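Local coordinates for glutamine amidotransferase domain-containing protein (Thermotoga maritima, PDB 1O1Y) that is probably a class I glutamine amidotransferase, expected to release ammonia from glutamine for transfer to an acceptor that remains unknown, at residues R53-Y58 with I86-K91; K108-S113 with F174-A179; M28-F33 with F40-T45; G66-G69 with K75-F78. All blocks are in the same frame, centred on the assembly; numbering follows the deposited sequence.

Interaction 1 of 4, residues R53-Y58 with I86-K91; sequences RPLEEY and IEEILK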
# COMPACT_ATOMS: atom_id res chain seq x y z
N ARG A 53 -19.22 5.13 8.56
CA ARG A 53 -20.05 3.91 8.48
C ARG A 53 -19.39 2.81 9.28
O ARG A 53 -18.18 2.80 9.34
CB ARG A 53 -20.06 3.38 7.04
CG ARG A 53 -20.67 4.29 6.05
CD ARG A 53 -20.34 3.92 4.60
NE ARG A 53 -20.78 5.00 3.71
CZ ARG A 53 -22.04 5.23 3.37
NH1 ARG A 53 -23.00 4.45 3.82
NH2 ARG A 53 -22.35 6.24 2.58
N PRO A 54 -20.14 1.82 9.75
CA PRO A 54 -19.52 0.63 10.36
C PRO A 54 -18.65 -0.13 9.37
O PRO A 54 -18.93 -0.17 8.16
CB PRO A 54 -20.72 -0.23 10.77
CG PRO A 54 -21.90 0.67 10.72
CD PRO A 54 -21.61 1.73 9.76
N LEU A 55 -17.61 -0.77 9.90
CA LEU A 55 -16.68 -1.51 9.07
C LEU A 55 -17.34 -2.54 8.22
O LEU A 55 -16.86 -2.83 7.13
CB LEU A 55 -15.64 -2.21 9.92
CG LEU A 55 -14.51 -1.35 10.44
CD1 LEU A 55 -13.69 -2.21 11.42
CD2 LEU A 55 -13.69 -0.82 9.30
N GLU A 56 -18.46 -3.07 8.68
CA GLU A 56 -19.15 -4.08 7.91
C GLU A 56 -19.76 -3.55 6.62
O GLU A 56 -20.07 -4.33 5.74
CB GLU A 56 -20.25 -4.74 8.75
CG GLU A 56 -19.70 -5.75 9.74
CD GLU A 56 -19.26 -5.15 11.09
OE1 GLU A 56 -18.94 -5.99 11.96
OE2 GLU A 56 -19.24 -3.89 11.29
N GLU A 57 -19.97 -2.23 6.51
CA GLU A 57 -20.42 -1.66 5.23
C GLU A 57 -19.34 -1.68 4.13
O GLU A 57 -19.64 -1.47 2.96
CB GLU A 57 -21.01 -0.25 5.43
CG GLU A 57 -22.35 -0.24 6.17
CD GLU A 57 -23.02 1.13 6.08
OE1 GLU A 57 -22.86 1.81 5.04
OE2 GLU A 57 -23.68 1.54 7.04
N TYR A 58 -18.08 -1.96 4.47
CA TYR A 58 -17.00 -1.94 3.50
C TYR A 58 -16.59 -3.36 3.08
O TYR A 58 -16.45 -4.26 3.91
CB TYR A 58 -15.77 -1.24 4.08
CG TYR A 58 -16.04 0.21 4.34
CD1 TYR A 58 -16.11 1.11 3.30
CD2 TYR A 58 -16.24 0.68 5.65
CE1 TYR A 58 -16.39 2.46 3.54
CE2 TYR A 58 -16.50 2.02 5.90
CZ TYR A 58 -16.57 2.91 4.85
OH TYR A 58 -16.83 4.22 5.11
N ILE A 86 -7.37 -1.81 12.38
CA ILE A 86 -6.71 -2.99 11.80
C ILE A 86 -7.06 -4.23 12.59
O ILE A 86 -7.38 -5.24 12.01
CB ILE A 86 -5.16 -2.80 11.71
CG1 ILE A 86 -4.76 -1.71 10.73
CG2 ILE A 86 -4.48 -4.09 11.22
CD1 ILE A 86 -3.25 -1.29 10.81
N GLU A 87 -7.03 -4.14 13.91
CA GLU A 87 -7.35 -5.25 14.77
C GLU A 87 -8.78 -5.73 14.48
O GLU A 87 -9.03 -6.94 14.32
CB GLU A 87 -7.18 -4.87 16.23
CG GLU A 87 -5.75 -4.58 16.66
CD GLU A 87 -4.97 -5.82 17.08
OE1 GLU A 87 -5.38 -6.96 16.73
OE2 GLU A 87 -3.92 -5.63 17.74
N GLU A 88 -9.70 -4.79 14.33
CA GLU A 88 -11.10 -5.14 14.06
C GLU A 88 -11.26 -5.74 12.66
O GLU A 88 -12.05 -6.68 12.46
CB GLU A 88 -12.00 -3.94 14.14
CG GLU A 88 -12.17 -3.27 15.49
CD GLU A 88 -13.16 -2.12 15.37
OE1 GLU A 88 -14.34 -2.38 14.97
OE2 GLU A 88 -12.74 -0.96 15.65
N ILE A 89 -10.53 -5.19 11.71
CA ILE A 89 -10.57 -5.65 10.32
C ILE A 89 -10.07 -7.11 10.23
O ILE A 89 -10.67 -7.95 9.56
CB ILE A 89 -9.75 -4.71 9.42
CG1 ILE A 89 -10.49 -3.39 9.17
CG2 ILE A 89 -9.42 -5.39 8.07
CD1 ILE A 89 -9.62 -2.21 8.76
N LEU A 90 -9.02 -7.44 10.97
CA LEU A 90 -8.55 -8.81 11.03
C LEU A 90 -9.56 -9.71 11.68
O LEU A 90 -9.78 -10.81 11.20
CB LEU A 90 -7.22 -8.89 11.75
CG LEU A 90 -6.09 -8.22 11.05
CD1 LEU A 90 -4.91 -8.10 11.96
CD2 LEU A 90 -5.65 -9.00 9.79
N LYS A 91 -10.17 -9.28 12.78
CA LYS A 91 -11.13 -10.11 13.47
C LYS A 91 -12.34 -10.41 12.62
O LYS A 91 -12.89 -11.52 12.67
CB LYS A 91 -11.58 -9.45 14.78
CG LYS A 91 -12.58 -10.29 15.57
CD LYS A 91 -13.14 -9.56 16.78
CE LYS A 91 -14.22 -10.42 17.48
NZ LYS A 91 -14.08 -10.42 18.95
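Leu55 reaches helix 78-92 with the forked end of its side chain and touches two successive residues, Glu88 and Ile89. The apolar part is the meeting of Leu55 and Ile89. Leu55 CD1 and Leu55 CD2 each lie 4.1 Å from Ile89 CG1, so both prongs of the fork address one methylene. The two side chains cross at about a right angle. Leu55 CG stands opposite its own carbonyl carbon (chi1 -78°), and the fork projects from the 3-10 turn toward the helix.

The second kind of contact is packing on a charged side chain. Leu55 CD1 lies 3.6 Å from Glu88 CB, and Glu88 OE1 is also in touch with this methyl group. The aliphatic part of the glutamate thus extends the apolar surface. Glu56 OE2 and Glu88 OE1 are 6.3 Å apart, and their like charges probably repel mildly. Glu56 also pairs with Lys92, which should offset this.

Polar bonds shape the turn itself. Glu57 N bonds to Pro54 O at 2.8 Å. Arg53 NH1 forms a salt bridge of 2.9 Å with Glu57 OE1. The syn lone pair of that oxygen is used, and the oxygen lies near the guanidinium plane of Arg53.

The turn leads into strand 60-63 of the flavodoxin-like fold, and helix 78-92 follows that strand and crosses over to strand 96-98. Leu55 and Ile89 both rest on Ile94, beyond the helix. Ile89 also packs on Val61 of strand 60-63, while Ile86 and Leu90 face Val109 of helix 102-109.

Interaction 2 of 4, residues K108-S113 with F174-A179; sequences KVLGAS and FVYGKA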
# COMPACT_ATOMS: atom_id res chain seq x y z
N LYS A 108 3.17 -5.01 12.17
CA LYS A 108 3.21 -4.74 13.60
C LYS A 108 2.02 -5.37 14.35
O LYS A 108 2.19 -5.97 15.40
CB LYS A 108 3.28 -3.22 13.86
CG LYS A 108 3.20 -2.85 15.32
CD LYS A 108 3.35 -1.33 15.51
CE LYS A 108 2.78 -0.88 16.86
NZ LYS A 108 2.94 0.59 17.18
N VAL A 109 0.81 -5.20 13.83
CA VAL A 109 -0.38 -5.77 14.45
C VAL A 109 -0.26 -7.30 14.53
O VAL A 109 -0.70 -7.94 15.51
CB VAL A 109 -1.65 -5.30 13.75
CG1 VAL A 109 -2.84 -6.07 14.24
CG2 VAL A 109 -1.86 -3.81 13.99
N LEU A 110 0.39 -7.89 13.52
CA LEU A 110 0.59 -9.34 13.44
C LEU A 110 1.86 -9.77 14.20
O LEU A 110 2.33 -10.91 14.09
CB LEU A 110 0.69 -9.74 11.97
CG LEU A 110 -0.63 -9.56 11.20
CD1 LEU A 110 -0.39 -9.92 9.75
CD2 LEU A 110 -1.71 -10.42 11.78
N GLY A 111 2.44 -8.84 14.96
CA GLY A 111 3.46 -9.19 15.92
C GLY A 111 4.91 -9.01 15.48
O GLY A 111 5.80 -9.33 16.26
N ALA A 112 5.15 -8.46 14.29
CA ALA A 112 6.51 -8.36 13.72
C ALA A 112 7.10 -6.99 13.98
O ALA A 112 6.37 -6.02 14.04
CB ALA A 112 6.47 -8.59 12.23
N SER A 113 8.41 -6.92 14.11
CA SER A 113 9.12 -5.67 14.29
C SER A 113 9.18 -4.90 12.98
O SER A 113 9.28 -5.48 11.89
CB SER A 113 10.56 -5.93 14.82
OG SER A 113 10.58 -6.54 16.09
N PHE A 174 3.48 -9.56 1.79
CA PHE A 174 3.03 -10.73 2.49
C PHE A 174 1.53 -10.77 2.52
O PHE A 174 0.87 -9.79 2.28
CB PHE A 174 3.62 -10.80 3.91
CG PHE A 174 3.13 -9.70 4.82
CD1 PHE A 174 3.79 -8.47 4.88
CD2 PHE A 174 2.00 -9.88 5.60
CE1 PHE A 174 3.33 -7.47 5.71
CE2 PHE A 174 1.54 -8.87 6.47
CZ PHE A 174 2.20 -7.66 6.51
N VAL A 175 1.01 -11.95 2.83
CA VAL A 175 -0.41 -12.17 2.97
C VAL A 175 -0.67 -12.96 4.28
O VAL A 175 0.12 -13.85 4.68
CB VAL A 175 -1.00 -12.98 1.78
CG1 VAL A 175 -2.44 -13.41 2.03
CG2 VAL A 175 -0.87 -12.22 0.50
N TYR A 176 -1.74 -12.60 4.94
CA TYR A 176 -2.24 -13.27 6.15
C TYR A 176 -3.74 -13.27 6.05
O TYR A 176 -4.37 -12.24 6.20
CB TYR A 176 -1.79 -12.52 7.40
CG TYR A 176 -2.37 -13.07 8.70
CD1 TYR A 176 -1.84 -14.18 9.30
CD2 TYR A 176 -3.48 -12.48 9.27
CE1 TYR A 176 -2.42 -14.68 10.47
CE2 TYR A 176 -4.03 -12.97 10.43
CZ TYR A 176 -3.49 -14.07 11.02
OH TYR A 176 -4.05 -14.58 12.17
N GLY A 177 -4.33 -14.41 5.72
CA GLY A 177 -5.77 -14.53 5.55
C GLY A 177 -6.18 -13.69 4.36
O GLY A 177 -5.62 -13.83 3.27
N LYS A 178 -7.12 -12.77 4.59
CA LYS A 178 -7.53 -11.80 3.58
C LYS A 178 -6.83 -10.46 3.66
O LYS A 178 -7.21 -9.50 2.95
CB LYS A 178 -9.03 -11.65 3.67
CG LYS A 178 -9.71 -12.97 3.30
CD LYS A 178 -11.05 -13.13 3.97
CE LYS A 178 -12.18 -12.42 3.28
NZ LYS A 178 -13.54 -12.87 3.83
N ALA A 179 -5.79 -10.38 4.48
CA ALA A 179 -4.99 -9.17 4.62
C ALA A 179 -3.67 -9.29 3.88
O ALA A 179 -2.97 -10.30 3.97
CB ALA A 179 -4.73 -8.86 6.09
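Leu110 sits in the Schellman motif that ends helix 102-109, and its side chain packs on Phe174 and Tyr176 of a beta hairpin. Gly111 is the C-prime residue of the motif, with a phi of 97°. Its N bonds to Lys108 O, and Ala112 N bonds to Ala107 O. On the other side, a type II' turn from Tyr176 to Ala179 closes the hairpin, with Gly177 at positive phi.

The contact is wholly apolar. Leu110 CD2 makes a CH-pi contact over one face of the Tyr176 ring, 3.9 Å from its centroid and 21° off the ring normal. The other methyl, Leu110 CD1, lies 3.8 Å from Tyr176 CB. It also meets Phe174 CE2 at 3.9 Å, coming obliquely to that ring. With CG anti to the backbone N, the Tyr176 ring is carried to the leucine, and chi2 of 80° turns a face to it. With a serine in place of Tyr176, Leu110 CD2 would probably lose the face it rests on, and a gap would be likely to open beside the leucine.

Leu110 also touches Pro157 and Arg159, and Phe174 packs on Leu106 of helix 102-109. Phe174 and Tyr176 project from the same side of strand 173-176, which pairs with strand 179-182. A helix end packed on the central mixed sheet in this way fits the layered alpha/beta fold of class I glutamine amidotransferases.

Interaction 3 of 4, residues M28-F33 with F40-T45; sequences MMEDIF and FDYLDT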
# COMPACT_ATOMS: atom_id res chain seq x y z
N MSE A 28 -4.02 5.12 -9.04
CA MSE A 28 -4.79 4.48 -10.11
C MSE A 28 -5.90 3.59 -9.56
O MSE A 28 -6.82 3.25 -10.31
CB MSE A 28 -3.89 3.61 -10.99
CG MSE A 28 -2.84 4.43 -11.71
SE MSE A 28 -1.98 3.40 -13.18
CE MSE A 28 -0.85 2.31 -12.26
N MSE A 29 -5.89 3.28 -8.27
CA MSE A 29 -7.04 2.59 -7.67
C MSE A 29 -8.29 3.42 -7.78
O MSE A 29 -9.38 2.87 -7.98
CB MSE A 29 -6.80 2.16 -6.24
CG MSE A 29 -5.82 1.06 -6.08
SE MSE A 29 -5.62 0.52 -4.22
CE MSE A 29 -4.21 1.78 -3.76
N GLU A 30 -8.17 4.76 -7.68
CA GLU A 30 -9.35 5.62 -7.87
C GLU A 30 -10.00 5.44 -9.27
O GLU A 30 -11.23 5.37 -9.40
CB GLU A 30 -8.99 7.09 -7.66
CG GLU A 30 -10.11 7.91 -7.14
CD GLU A 30 -9.63 9.29 -6.75
OE1 GLU A 30 -9.05 9.47 -5.65
OE2 GLU A 30 -9.80 10.18 -7.58
N ASP A 31 -9.16 5.42 -10.29
CA ASP A 31 -9.57 5.20 -11.65
C ASP A 31 -10.26 3.82 -11.79
O ASP A 31 -11.29 3.70 -12.45
CB ASP A 31 -8.35 5.24 -12.57
CG ASP A 31 -7.63 6.61 -12.53
OD1 ASP A 31 -8.33 7.65 -12.50
OD2 ASP A 31 -6.39 6.69 -12.57
N ILE A 32 -9.65 2.82 -11.18
CA ILE A 32 -10.23 1.48 -11.21
C ILE A 32 -11.57 1.42 -10.50
O ILE A 32 -12.51 0.83 -11.01
CB ILE A 32 -9.28 0.45 -10.66
CG1 ILE A 32 -8.04 0.35 -11.54
CG2 ILE A 32 -10.00 -0.91 -10.53
CD1 ILE A 32 -6.92 -0.42 -10.92
N PHE A 33 -11.66 2.05 -9.34
CA PHE A 33 -12.92 2.03 -8.58
C PHE A 33 -13.97 2.72 -9.39
O PHE A 33 -15.12 2.27 -9.48
CB PHE A 33 -12.76 2.72 -7.22
CG PHE A 33 -11.82 2.05 -6.27
CD1 PHE A 33 -11.24 0.80 -6.49
CD2 PHE A 33 -11.51 2.72 -5.08
CE1 PHE A 33 -10.34 0.24 -5.58
CE2 PHE A 33 -10.62 2.15 -4.16
CZ PHE A 33 -10.04 0.92 -4.39
N PHE A 40 -16.38 4.51 -2.79
CA PHE A 40 -15.27 4.61 -1.84
C PHE A 40 -15.36 5.85 -0.96
O PHE A 40 -15.88 6.92 -1.38
CB PHE A 40 -13.90 4.51 -2.54
CG PHE A 40 -13.66 5.57 -3.57
CD1 PHE A 40 -12.87 6.68 -3.25
CD2 PHE A 40 -14.21 5.47 -4.85
CE1 PHE A 40 -12.65 7.68 -4.19
CE2 PHE A 40 -14.00 6.46 -5.81
CZ PHE A 40 -13.21 7.57 -5.48
N ASP A 41 -14.91 5.69 0.27
CA ASP A 41 -14.82 6.77 1.26
C ASP A 41 -13.38 6.92 1.65
O ASP A 41 -12.73 5.92 2.04
CB ASP A 41 -15.61 6.41 2.53
CG ASP A 41 -17.10 6.19 2.28
OD1 ASP A 41 -17.70 6.82 1.39
OD2 ASP A 41 -17.79 5.48 3.02
N TYR A 42 -12.84 8.13 1.53
CA TYR A 42 -11.55 8.39 2.15
C TYR A 42 -11.79 8.62 3.65
O TYR A 42 -12.74 9.31 4.05
CB TYR A 42 -10.87 9.63 1.57
CG TYR A 42 -10.10 9.38 0.29
CD1 TYR A 42 -10.57 9.81 -0.92
CD2 TYR A 42 -8.85 8.76 0.34
CE1 TYR A 42 -9.86 9.61 -2.07
CE2 TYR A 42 -8.14 8.53 -0.80
CZ TYR A 42 -8.62 8.98 -2.00
OH TYR A 42 -7.90 8.75 -3.12
N LEU A 43 -10.92 8.08 4.45
CA LEU A 43 -10.87 8.37 5.90
C LEU A 43 -9.51 9.05 6.17
O LEU A 43 -8.49 8.40 6.12
CB LEU A 43 -11.01 7.12 6.73
CG LEU A 43 -11.01 7.36 8.25
CD1 LEU A 43 -12.23 8.14 8.70
CD2 LEU A 43 -10.91 6.03 8.97
N ASP A 44 -9.54 10.34 6.41
CA ASP A 44 -8.34 11.13 6.67
C ASP A 44 -8.21 11.30 8.17
O ASP A 44 -8.65 12.29 8.77
CB ASP A 44 -8.41 12.48 5.98
CG ASP A 44 -8.26 12.33 4.47
OD1 ASP A 44 -9.25 12.51 3.75
OD2 ASP A 44 -7.19 11.99 3.96
N THR A 45 -7.62 10.28 8.78
CA THR A 45 -7.51 10.26 10.23
C THR A 45 -6.66 11.40 10.79
O THR A 45 -6.96 11.84 11.89
CB THR A 45 -6.94 8.94 10.74
OG1 THR A 45 -5.74 8.64 10.03
CG2 THR A 45 -7.92 7.76 10.41
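Phe33 and Phe40 have the closest CA atoms of the two segments, 7.6 Å apart, where the chain turns from helix 28-35 into strand 39-43. The axes of helix 28-33 and strand 40-43 run roughly antiparallel, at 153°, and approach to 11.0 Å. The helix thus lies on the sheet with side chains filling the layer between.

The two phenylalanines fill part of that layer. Their ring centroids are 5.7 Å apart and the planes are inclined at 56°, an oblique pairing. Phe40 CD2 comes to the edge of the Phe33 ring, 3.9 Å from Phe33 CD2. Phe40 CG sits between its backbone N and carbonyl carbon (chi1 60°), which tips the ring toward the helix. Val15 of strand 14-18 touches both phenylalanine side chains.

Strand 14-18, helix 28-35 and strand 39-43 form a beta-alpha-beta unit of the flavodoxin-like fold. Strand 39-43 is an outermost strand of the main sheet.

Glu30 spans the rest of the contact. Its CG packs on Phe40 CZ at 3.5 Å. Beyond CG the chain is extended and carries the carboxylate to Tyr42. Tyr42 OH donates a hydrogen bond of 2.9 Å to Glu30 OE1, which it meets almost end-on to the C-O bond. That oxygen lies at the edge of the Tyr42 ring, in its plane, while the carboxylate is turned steeply against the ring. Tyr42 OH also accepts a hydrogen bond from Leu26 N, so two bonds hold the hydroxyl. Arg19 makes a cation-pi contact with the Tyr42 ring.

Interaction 4 of 4, residues G66-G69 with K75-F78; sequences GYMG and KYPF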
# COMPACT_ATOMS: atom_id res chain seq x y z
N GLY A 66 2.75 6.67 4.04
CA GLY A 66 3.03 7.91 4.71
C GLY A 66 4.41 7.86 5.38
O GLY A 66 5.07 6.83 5.45
N TYR A 67 4.83 8.98 5.92
CA TYR A 67 6.18 9.12 6.46
C TYR A 67 6.23 8.79 7.96
O TYR A 67 7.33 8.70 8.53
CB TYR A 67 6.68 10.56 6.24
CG TYR A 67 5.75 11.56 6.76
CD1 TYR A 67 5.68 11.83 8.13
CD2 TYR A 67 4.92 12.29 5.91
CE1 TYR A 67 4.80 12.75 8.62
CE2 TYR A 67 4.02 13.21 6.40
CZ TYR A 67 3.97 13.45 7.77
OH TYR A 67 3.10 14.38 8.31
N MSE A 68 5.07 8.63 8.61
CA MSE A 68 5.03 8.37 10.07
C MSE A 68 5.67 7.01 10.34
O MSE A 68 5.53 6.10 9.54
CB MSE A 68 3.60 8.30 10.60
CG MSE A 68 2.73 9.52 10.42
SE MSE A 68 1.75 9.25 8.72
CE MSE A 68 1.52 11.12 8.30
N GLY A 69 6.34 6.88 11.48
CA GLY A 69 6.87 5.60 11.89
C GLY A 69 5.78 4.78 12.56
O GLY A 69 4.90 5.33 13.21
N LYS A 75 3.54 10.93 18.79
CA LYS A 75 3.66 12.03 17.82
C LYS A 75 2.42 12.14 16.95
O LYS A 75 2.01 13.23 16.64
CB LYS A 75 4.83 11.77 16.88
CG LYS A 75 5.94 12.74 16.86
CD LYS A 75 6.68 12.62 15.55
CE LYS A 75 8.07 13.15 15.58
NZ LYS A 75 8.80 12.70 14.35
N TYR A 76 1.85 11.01 16.56
CA TYR A 76 0.74 10.90 15.61
C TYR A 76 -0.39 10.09 16.27
O TYR A 76 -0.54 8.91 15.98
CB TYR A 76 1.21 10.22 14.30
CG TYR A 76 2.41 10.93 13.66
CD1 TYR A 76 2.27 12.17 13.07
CD2 TYR A 76 3.68 10.36 13.67
CE1 TYR A 76 3.36 12.82 12.52
CE2 TYR A 76 4.74 10.97 13.10
CZ TYR A 76 4.59 12.23 12.55
OH TYR A 76 5.65 12.89 11.99
N PRO A 77 -1.15 10.70 17.16
CA PRO A 77 -2.17 9.96 17.91
C PRO A 77 -3.25 9.29 17.04
O PRO A 77 -3.84 8.30 17.49
CB PRO A 77 -2.80 11.02 18.81
CG PRO A 77 -1.83 12.10 18.90
CD PRO A 77 -1.05 12.10 17.63
N PHE A 78 -3.48 9.79 15.83
CA PHE A 78 -4.40 9.12 14.90
C PHE A 78 -4.02 7.68 14.61
O PHE A 78 -4.90 6.89 14.25
CB PHE A 78 -4.60 9.91 13.57
CG PHE A 78 -3.33 10.22 12.84
CD1 PHE A 78 -2.76 9.32 11.96
CD2 PHE A 78 -2.70 11.46 13.03
CE1 PHE A 78 -1.56 9.63 11.28
CE2 PHE A 78 -1.52 11.77 12.36
CZ PHE A 78 -0.95 10.86 11.49
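Tyr67 and Met68 meet Tyr76 and Phe78 within the loop that joins strand 60-63 to helix 78-92. Gly66, near the start of this loop, bonds through its N to the sulfonate of the oxidised Cys100. That is consistent with an oxyanion-hole role, as in other class I glutamine amidotransferases.

A CH-pi contact is central. Met68, present as selenomethionine, lays CG over the middle of the Tyr76 ring, 3.5 Å from the centroid and 11° off the normal. Lys75 CB lies against the opposite face, so the ring is held between two aliphatic groups.

Met-aromatic contacts come next. Met68 SE is 5.3 Å from the centroid of the Tyr76 ring. It is equally far from the centroid of the Phe78 ring, which it meets at the edge. The chain bends at chi2 (93°), which brings Met68 CE to 4.0 Å from Phe78 CZ. Met68 CE also lies over a face of the Tyr67 ring. With an alanine at Tyr76, Met68 CG would probably be left without its aromatic cover, and the selenomethionine chain would be freer to turn.

The last kind is contact between the tyrosines, which cross at about a right angle. Tyr76 OH comes in at the edge of the Tyr67 ring, near its plane, and lies 3.5 Å from Tyr67 CE1.

Interactions 1 and 3 are joined by Asp41. Its OD2 lies 2.6 Å from Tyr58 OH, a probable hydrogen bond, and forms a salt bridge with Arg53 NE at 3.1 Å. Interactions 1 and 2 meet by packing: Leu90 CD1 is 3.7 Å from Val109 CG1, and Leu90 CD2 is 3.8 Å from Ala179 CB. Interaction 3 reaches interaction 4 where Thr45 O lies 3.5 Å from Phe78 CB. Interactions 2 and 3 do not touch, but both reach the main sheet. Interaction 4 borders the probable active site through Gly66 and the oxidised Cys100. A sulfate, probably from the crystallisation liquor, lies about 5 Å from the Tyr67 side chain.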